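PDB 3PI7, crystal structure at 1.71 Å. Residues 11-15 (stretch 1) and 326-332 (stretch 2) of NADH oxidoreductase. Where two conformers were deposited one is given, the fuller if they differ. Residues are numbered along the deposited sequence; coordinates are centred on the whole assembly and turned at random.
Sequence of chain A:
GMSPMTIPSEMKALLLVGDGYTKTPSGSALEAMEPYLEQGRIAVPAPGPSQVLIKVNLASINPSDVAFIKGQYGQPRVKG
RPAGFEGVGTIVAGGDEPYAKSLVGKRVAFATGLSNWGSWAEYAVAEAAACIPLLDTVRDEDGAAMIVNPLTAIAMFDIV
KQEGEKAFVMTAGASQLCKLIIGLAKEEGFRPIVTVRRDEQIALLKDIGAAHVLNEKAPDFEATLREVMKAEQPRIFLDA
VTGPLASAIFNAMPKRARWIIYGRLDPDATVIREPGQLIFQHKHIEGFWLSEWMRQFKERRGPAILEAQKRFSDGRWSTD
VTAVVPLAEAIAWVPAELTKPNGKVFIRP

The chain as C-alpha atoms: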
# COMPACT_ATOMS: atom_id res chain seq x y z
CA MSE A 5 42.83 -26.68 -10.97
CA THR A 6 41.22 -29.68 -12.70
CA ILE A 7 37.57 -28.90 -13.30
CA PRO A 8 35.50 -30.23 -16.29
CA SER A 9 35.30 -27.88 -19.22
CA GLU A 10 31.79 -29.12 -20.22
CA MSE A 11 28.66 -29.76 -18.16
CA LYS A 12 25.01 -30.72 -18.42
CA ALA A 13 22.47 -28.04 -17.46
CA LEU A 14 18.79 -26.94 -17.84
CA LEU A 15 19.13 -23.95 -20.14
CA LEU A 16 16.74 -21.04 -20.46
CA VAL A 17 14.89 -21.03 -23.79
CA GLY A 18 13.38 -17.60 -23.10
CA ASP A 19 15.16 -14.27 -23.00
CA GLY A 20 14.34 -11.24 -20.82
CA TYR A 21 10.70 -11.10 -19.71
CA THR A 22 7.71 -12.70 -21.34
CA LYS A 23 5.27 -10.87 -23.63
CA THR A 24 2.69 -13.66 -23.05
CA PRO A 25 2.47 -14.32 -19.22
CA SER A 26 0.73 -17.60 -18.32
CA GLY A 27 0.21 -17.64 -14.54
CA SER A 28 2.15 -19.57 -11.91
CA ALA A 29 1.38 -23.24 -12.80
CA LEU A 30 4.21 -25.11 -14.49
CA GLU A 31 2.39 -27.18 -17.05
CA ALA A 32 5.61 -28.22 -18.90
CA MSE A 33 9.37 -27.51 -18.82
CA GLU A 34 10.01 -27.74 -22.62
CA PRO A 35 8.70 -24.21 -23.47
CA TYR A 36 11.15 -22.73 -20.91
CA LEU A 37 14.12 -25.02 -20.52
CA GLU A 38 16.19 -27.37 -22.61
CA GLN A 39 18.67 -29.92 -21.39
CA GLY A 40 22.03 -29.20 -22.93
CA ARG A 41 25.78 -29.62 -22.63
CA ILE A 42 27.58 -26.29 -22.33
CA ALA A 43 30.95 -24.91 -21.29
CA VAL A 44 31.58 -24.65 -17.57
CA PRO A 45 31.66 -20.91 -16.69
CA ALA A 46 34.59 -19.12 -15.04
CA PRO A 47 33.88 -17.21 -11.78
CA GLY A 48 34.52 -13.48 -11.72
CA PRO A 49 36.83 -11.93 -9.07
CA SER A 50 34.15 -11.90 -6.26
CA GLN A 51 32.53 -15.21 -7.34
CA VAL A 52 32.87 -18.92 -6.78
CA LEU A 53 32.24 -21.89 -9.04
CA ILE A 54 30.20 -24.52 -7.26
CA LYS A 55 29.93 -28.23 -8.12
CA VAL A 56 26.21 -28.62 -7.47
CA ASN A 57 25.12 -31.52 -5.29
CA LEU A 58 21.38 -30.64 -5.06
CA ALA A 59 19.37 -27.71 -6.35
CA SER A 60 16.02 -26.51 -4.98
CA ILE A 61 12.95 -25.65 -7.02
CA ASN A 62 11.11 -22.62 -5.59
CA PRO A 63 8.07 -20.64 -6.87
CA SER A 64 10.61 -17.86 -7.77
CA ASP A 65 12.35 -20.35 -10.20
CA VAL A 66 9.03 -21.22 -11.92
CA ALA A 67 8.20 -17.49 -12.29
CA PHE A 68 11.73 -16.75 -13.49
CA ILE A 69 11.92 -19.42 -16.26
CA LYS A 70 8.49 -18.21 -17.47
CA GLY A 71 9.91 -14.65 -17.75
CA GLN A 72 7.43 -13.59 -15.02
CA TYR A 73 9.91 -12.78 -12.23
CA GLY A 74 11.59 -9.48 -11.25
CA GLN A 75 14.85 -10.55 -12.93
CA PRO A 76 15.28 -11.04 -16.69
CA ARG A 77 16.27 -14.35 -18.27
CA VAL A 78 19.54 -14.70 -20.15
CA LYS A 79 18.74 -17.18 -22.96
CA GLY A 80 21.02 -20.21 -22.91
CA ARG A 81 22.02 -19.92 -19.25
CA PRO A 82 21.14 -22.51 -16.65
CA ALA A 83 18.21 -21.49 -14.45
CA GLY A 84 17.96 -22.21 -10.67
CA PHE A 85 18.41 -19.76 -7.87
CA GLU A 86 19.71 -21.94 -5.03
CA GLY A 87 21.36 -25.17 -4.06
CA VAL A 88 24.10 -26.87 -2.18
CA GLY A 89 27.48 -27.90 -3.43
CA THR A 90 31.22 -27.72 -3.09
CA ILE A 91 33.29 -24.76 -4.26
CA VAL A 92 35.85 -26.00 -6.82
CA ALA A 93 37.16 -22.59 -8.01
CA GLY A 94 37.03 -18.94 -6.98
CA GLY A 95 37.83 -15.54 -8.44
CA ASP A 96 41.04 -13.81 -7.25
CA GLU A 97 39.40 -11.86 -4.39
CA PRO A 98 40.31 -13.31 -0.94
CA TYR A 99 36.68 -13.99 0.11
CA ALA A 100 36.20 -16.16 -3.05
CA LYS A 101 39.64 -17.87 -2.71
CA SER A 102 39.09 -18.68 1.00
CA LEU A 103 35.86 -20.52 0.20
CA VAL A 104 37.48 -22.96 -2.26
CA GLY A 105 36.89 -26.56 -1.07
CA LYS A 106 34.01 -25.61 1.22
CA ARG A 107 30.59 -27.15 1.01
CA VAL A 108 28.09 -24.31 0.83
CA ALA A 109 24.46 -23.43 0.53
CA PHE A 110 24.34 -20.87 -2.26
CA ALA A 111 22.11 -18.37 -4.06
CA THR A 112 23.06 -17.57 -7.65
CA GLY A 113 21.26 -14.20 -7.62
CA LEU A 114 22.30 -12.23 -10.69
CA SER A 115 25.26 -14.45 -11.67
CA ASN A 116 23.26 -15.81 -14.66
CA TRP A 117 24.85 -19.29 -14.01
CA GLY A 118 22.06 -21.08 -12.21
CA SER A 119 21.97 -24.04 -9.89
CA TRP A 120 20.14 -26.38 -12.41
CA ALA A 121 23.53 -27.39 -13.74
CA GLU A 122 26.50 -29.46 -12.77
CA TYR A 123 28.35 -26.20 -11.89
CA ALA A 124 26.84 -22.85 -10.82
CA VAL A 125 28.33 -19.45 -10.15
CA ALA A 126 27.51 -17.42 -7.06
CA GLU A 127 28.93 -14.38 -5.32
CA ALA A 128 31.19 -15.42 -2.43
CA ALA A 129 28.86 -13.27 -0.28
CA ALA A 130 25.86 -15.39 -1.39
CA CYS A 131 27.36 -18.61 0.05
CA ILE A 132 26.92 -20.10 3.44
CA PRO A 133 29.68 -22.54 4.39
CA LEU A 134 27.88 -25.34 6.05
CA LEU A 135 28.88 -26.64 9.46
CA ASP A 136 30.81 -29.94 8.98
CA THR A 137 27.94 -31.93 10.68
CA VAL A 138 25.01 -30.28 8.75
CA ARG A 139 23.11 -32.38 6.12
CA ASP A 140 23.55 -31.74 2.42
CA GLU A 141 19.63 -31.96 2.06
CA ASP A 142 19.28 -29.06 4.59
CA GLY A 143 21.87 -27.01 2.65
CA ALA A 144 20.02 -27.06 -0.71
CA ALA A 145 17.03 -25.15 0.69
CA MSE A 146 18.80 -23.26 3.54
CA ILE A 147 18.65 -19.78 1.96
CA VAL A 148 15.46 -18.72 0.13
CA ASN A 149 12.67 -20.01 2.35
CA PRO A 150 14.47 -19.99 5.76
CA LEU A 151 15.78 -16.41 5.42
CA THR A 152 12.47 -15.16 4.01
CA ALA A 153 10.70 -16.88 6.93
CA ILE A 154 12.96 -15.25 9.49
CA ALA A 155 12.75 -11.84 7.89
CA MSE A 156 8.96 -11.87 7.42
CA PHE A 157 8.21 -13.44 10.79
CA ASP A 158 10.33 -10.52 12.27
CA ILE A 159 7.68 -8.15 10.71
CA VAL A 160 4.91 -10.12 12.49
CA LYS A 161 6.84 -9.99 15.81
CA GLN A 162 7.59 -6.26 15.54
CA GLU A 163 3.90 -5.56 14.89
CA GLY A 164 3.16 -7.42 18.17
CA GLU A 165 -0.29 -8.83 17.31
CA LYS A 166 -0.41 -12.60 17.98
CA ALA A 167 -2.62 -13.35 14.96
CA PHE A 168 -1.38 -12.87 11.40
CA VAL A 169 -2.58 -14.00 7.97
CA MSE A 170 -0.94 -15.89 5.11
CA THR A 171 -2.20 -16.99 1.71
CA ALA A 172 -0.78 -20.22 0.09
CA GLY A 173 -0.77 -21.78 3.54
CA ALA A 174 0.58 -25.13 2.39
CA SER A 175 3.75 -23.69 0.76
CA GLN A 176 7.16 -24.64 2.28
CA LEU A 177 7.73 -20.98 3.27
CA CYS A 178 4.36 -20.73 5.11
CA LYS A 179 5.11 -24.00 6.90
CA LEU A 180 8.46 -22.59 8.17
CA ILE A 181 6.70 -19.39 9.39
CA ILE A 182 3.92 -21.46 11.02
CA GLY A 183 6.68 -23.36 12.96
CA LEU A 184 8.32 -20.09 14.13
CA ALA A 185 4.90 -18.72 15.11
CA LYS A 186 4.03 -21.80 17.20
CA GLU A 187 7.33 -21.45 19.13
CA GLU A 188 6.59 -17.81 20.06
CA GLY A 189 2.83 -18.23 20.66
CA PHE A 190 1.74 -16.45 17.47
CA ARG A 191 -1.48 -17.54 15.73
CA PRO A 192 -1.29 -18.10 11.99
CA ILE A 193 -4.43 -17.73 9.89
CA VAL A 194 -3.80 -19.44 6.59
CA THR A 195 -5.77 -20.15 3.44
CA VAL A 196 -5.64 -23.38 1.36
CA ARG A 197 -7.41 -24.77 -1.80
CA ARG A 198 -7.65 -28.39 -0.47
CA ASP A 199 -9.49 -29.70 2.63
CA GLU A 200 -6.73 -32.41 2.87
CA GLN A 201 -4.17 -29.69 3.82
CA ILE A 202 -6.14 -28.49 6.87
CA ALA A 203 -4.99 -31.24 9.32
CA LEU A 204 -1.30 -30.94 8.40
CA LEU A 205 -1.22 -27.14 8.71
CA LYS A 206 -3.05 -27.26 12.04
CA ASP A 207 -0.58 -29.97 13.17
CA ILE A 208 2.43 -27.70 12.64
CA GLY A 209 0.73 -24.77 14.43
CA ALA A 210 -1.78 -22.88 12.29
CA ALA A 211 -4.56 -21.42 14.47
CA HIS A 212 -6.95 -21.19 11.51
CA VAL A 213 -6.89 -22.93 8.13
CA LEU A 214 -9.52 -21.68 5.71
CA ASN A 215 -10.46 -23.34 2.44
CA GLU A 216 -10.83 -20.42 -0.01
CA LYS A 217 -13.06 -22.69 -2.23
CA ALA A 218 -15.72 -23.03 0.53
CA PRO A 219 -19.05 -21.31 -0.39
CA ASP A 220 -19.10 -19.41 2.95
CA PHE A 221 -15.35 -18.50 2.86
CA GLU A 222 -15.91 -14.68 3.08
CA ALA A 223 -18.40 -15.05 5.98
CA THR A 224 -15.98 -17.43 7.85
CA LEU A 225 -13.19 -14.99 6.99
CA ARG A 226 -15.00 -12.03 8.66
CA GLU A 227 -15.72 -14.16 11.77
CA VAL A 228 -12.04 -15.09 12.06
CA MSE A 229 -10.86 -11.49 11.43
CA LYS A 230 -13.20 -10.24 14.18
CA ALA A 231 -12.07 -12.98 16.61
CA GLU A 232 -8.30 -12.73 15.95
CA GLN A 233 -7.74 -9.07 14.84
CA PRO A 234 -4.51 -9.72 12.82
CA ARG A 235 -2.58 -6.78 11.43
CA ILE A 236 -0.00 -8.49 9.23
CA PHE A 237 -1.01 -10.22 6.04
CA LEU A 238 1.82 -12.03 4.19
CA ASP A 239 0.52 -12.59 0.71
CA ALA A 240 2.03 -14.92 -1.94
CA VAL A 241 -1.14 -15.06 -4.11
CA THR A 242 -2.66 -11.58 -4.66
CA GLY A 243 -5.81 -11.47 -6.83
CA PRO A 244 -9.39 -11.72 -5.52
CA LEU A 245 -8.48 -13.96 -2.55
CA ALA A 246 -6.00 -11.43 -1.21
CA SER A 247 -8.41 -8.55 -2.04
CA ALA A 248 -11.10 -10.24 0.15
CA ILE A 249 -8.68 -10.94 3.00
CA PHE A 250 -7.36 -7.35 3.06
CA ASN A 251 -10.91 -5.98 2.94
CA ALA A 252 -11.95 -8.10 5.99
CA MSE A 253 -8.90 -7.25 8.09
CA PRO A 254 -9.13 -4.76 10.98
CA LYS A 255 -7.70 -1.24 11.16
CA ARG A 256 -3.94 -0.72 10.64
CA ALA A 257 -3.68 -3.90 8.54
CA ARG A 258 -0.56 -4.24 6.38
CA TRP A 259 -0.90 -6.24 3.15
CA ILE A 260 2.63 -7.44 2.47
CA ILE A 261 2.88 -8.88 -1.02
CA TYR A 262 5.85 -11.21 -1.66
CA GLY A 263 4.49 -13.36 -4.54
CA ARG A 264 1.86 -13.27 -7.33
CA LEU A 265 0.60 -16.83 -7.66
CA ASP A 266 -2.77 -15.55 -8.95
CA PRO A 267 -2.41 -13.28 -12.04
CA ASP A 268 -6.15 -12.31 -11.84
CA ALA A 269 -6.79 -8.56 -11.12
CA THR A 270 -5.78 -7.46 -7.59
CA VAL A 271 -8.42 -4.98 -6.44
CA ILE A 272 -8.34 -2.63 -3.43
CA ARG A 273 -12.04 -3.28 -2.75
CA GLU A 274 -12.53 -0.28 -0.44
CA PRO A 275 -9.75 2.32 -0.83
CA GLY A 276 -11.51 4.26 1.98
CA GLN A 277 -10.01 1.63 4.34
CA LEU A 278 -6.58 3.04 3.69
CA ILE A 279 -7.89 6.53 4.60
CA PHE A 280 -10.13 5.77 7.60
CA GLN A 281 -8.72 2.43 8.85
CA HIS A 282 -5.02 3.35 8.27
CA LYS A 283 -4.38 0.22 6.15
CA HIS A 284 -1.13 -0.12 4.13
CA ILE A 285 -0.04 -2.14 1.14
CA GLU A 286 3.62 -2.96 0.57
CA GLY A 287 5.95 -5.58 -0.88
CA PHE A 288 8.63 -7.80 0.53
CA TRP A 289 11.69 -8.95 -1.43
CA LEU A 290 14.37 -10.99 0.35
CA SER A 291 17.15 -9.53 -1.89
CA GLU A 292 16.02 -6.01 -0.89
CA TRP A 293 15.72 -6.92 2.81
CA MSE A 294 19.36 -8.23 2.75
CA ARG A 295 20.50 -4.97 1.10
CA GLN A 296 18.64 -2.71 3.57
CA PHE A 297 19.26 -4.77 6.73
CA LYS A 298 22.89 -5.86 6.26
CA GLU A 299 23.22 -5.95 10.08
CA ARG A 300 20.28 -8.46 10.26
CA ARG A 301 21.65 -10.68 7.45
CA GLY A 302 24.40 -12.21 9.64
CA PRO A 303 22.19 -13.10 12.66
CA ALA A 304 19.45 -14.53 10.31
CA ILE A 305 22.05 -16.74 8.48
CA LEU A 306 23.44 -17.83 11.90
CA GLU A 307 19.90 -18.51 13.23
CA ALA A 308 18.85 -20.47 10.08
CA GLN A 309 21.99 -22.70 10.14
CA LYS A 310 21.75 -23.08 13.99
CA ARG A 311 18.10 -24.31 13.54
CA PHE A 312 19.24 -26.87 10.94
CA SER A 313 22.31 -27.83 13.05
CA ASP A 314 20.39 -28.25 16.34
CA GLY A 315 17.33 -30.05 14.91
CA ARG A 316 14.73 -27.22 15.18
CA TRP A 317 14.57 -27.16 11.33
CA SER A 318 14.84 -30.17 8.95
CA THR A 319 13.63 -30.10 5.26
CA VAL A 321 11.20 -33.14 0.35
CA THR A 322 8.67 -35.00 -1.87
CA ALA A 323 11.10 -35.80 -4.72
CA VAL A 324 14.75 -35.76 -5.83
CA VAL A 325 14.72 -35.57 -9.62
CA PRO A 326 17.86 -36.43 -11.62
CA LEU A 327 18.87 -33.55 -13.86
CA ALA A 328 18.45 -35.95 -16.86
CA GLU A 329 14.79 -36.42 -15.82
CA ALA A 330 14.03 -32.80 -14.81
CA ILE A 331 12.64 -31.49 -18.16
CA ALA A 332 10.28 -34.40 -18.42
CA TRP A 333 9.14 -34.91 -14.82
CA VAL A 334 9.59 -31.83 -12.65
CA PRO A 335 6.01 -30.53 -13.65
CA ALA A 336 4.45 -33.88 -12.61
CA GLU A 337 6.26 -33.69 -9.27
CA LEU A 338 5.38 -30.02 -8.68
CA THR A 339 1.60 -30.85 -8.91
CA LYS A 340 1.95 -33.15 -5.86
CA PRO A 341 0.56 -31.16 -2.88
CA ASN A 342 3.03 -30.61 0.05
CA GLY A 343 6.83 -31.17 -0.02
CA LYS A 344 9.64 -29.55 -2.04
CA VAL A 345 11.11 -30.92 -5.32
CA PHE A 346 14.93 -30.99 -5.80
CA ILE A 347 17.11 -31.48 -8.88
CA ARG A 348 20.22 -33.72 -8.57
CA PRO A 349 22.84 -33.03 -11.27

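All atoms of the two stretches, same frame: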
# COMPACT_ATOMS: atom_id res chain seq x y z
N MSE A 11 29.62 -29.27 -19.17
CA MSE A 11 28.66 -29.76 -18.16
C MSE A 11 27.25 -29.87 -18.72
O MSE A 11 26.92 -29.24 -19.73
CB MSE A 11 28.63 -28.78 -16.97
CG MSE A 11 28.15 -27.35 -17.37
SE MSE A 11 27.94 -26.25 -15.86
CE MSE A 11 27.09 -24.80 -16.70
N LYS A 12 26.41 -30.68 -18.07
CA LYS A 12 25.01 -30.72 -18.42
C LYS A 12 24.29 -29.68 -17.58
O LYS A 12 24.72 -29.38 -16.46
CB LYS A 12 24.37 -32.12 -18.30
CG LYS A 12 24.45 -32.82 -16.96
CD LYS A 12 23.77 -34.19 -17.07
CE LYS A 12 23.42 -34.84 -15.74
NZ LYS A 12 24.62 -35.25 -14.97
N ALA A 13 23.22 -29.09 -18.13
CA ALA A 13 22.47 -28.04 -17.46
C ALA A 13 21.09 -27.92 -18.06
O ALA A 13 20.88 -28.45 -19.16
CB ALA A 13 23.22 -26.72 -17.58
N LEU A 14 20.16 -27.24 -17.36
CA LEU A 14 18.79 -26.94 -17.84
C LEU A 14 18.82 -25.49 -18.25
O LEU A 14 18.87 -24.60 -17.39
CB LEU A 14 17.73 -27.22 -16.76
CG LEU A 14 17.75 -28.62 -16.15
CD1 LEU A 14 16.65 -28.76 -15.14
CD2 LEU A 14 17.64 -29.72 -17.25
N LEU A 15 18.92 -25.26 -19.57
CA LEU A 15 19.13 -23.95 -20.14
C LEU A 15 17.87 -23.20 -20.46
O LEU A 15 16.96 -23.76 -21.07
CB LEU A 15 19.95 -24.08 -21.41
CG LEU A 15 21.16 -24.97 -21.33
CD1 LEU A 15 21.76 -25.17 -22.70
CD2 LEU A 15 22.18 -24.42 -20.34
N PRO A 326 16.58 -36.54 -10.92
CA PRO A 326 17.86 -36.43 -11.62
C PRO A 326 17.78 -35.33 -12.65
O PRO A 326 16.70 -35.13 -13.25
CB PRO A 326 17.99 -37.79 -12.32
CG PRO A 326 17.15 -38.72 -11.52
CD PRO A 326 15.99 -37.89 -11.11
N LEU A 327 18.89 -34.64 -12.87
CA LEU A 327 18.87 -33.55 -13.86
C LEU A 327 18.42 -34.08 -15.23
O LEU A 327 17.70 -33.37 -15.94
CB LEU A 327 20.23 -32.86 -13.97
CG LEU A 327 20.25 -31.55 -14.77
CD1 LEU A 327 21.15 -30.54 -14.11
CD2 LEU A 327 20.69 -31.80 -16.21
N ALA A 328 18.80 -35.32 -15.60
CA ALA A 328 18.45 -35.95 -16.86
C ALA A 328 16.95 -36.20 -17.00
O ALA A 328 16.49 -36.47 -18.10
CB ALA A 328 19.20 -37.27 -17.04
N GLU A 329 16.23 -36.21 -15.88
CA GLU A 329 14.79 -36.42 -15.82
C GLU A 329 14.02 -35.14 -15.57
O GLU A 329 12.79 -35.18 -15.60
CB GLU A 329 14.43 -37.42 -14.68
CG GLU A 329 14.99 -38.83 -14.84
CD GLU A 329 14.43 -39.62 -16.00
OE1 GLU A 329 13.52 -39.14 -16.72
OE2 GLU A 329 14.93 -40.74 -16.21
N ALA A 330 14.70 -34.02 -15.24
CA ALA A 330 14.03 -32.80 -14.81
C ALA A 330 13.08 -32.19 -15.85
O ALA A 330 11.96 -31.82 -15.49
CB ALA A 330 15.06 -31.78 -14.37
N ILE A 331 13.50 -32.10 -17.12
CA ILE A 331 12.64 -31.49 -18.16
C ILE A 331 11.35 -32.27 -18.26
O ILE A 331 10.25 -31.69 -18.28
CB ILE A 331 13.38 -31.41 -19.54
CG1 ILE A 331 14.60 -30.45 -19.46
CG2 ILE A 331 12.42 -31.00 -20.69
CD1 ILE A 331 14.30 -29.05 -19.23
N ALA A 332 11.46 -33.59 -18.27
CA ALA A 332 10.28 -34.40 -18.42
C ALA A 332 9.41 -34.46 -17.19
O ALA A 332 8.19 -34.41 -17.35
CB ALA A 332 10.68 -35.83 -18.81

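A strand and a helix often pack through side chains alone, and the contact between residues 11-15 and 326-332 of this oxidoreductase is a compact example. The strand and the helix run nearly parallel, their axes 19° apart and 8.7 Å at closest approach, a spacing filled by aliphatic side chains. No hydrogen bond crosses the gap; the backbone bonds within the second stretch, such as Ala330 N to Leu327 O at 3.1 Å, serve its own turn.

Strand alternation sets the pattern: Lys12 and Leu14 point toward the helix, while Ala13 between them points away. Leu14 is the hub. In its m,t rotamer the two methyls diverge, CD1 reaching Ala330 CB at 3.5 Å, and CD2 lying 3.8 Å from both Leu327 CD2 and Ile331 CG1. The small Ala330 side chain points toward the strand and meets Leu14 closely. Ile331 leaves its backbone sideways, but its m,m conformation brings the end of the side chain nearer the strand.

Leu327, in the conformer given, has chi1 t and chi2 at 141°, between wells; its CD2 also packs 4.0 Å from Lys12 CG. Lys12 thus offers its methylene chain to a nonpolar neighbour, while its NZ is hydrogen-bonded elsewhere in the structure.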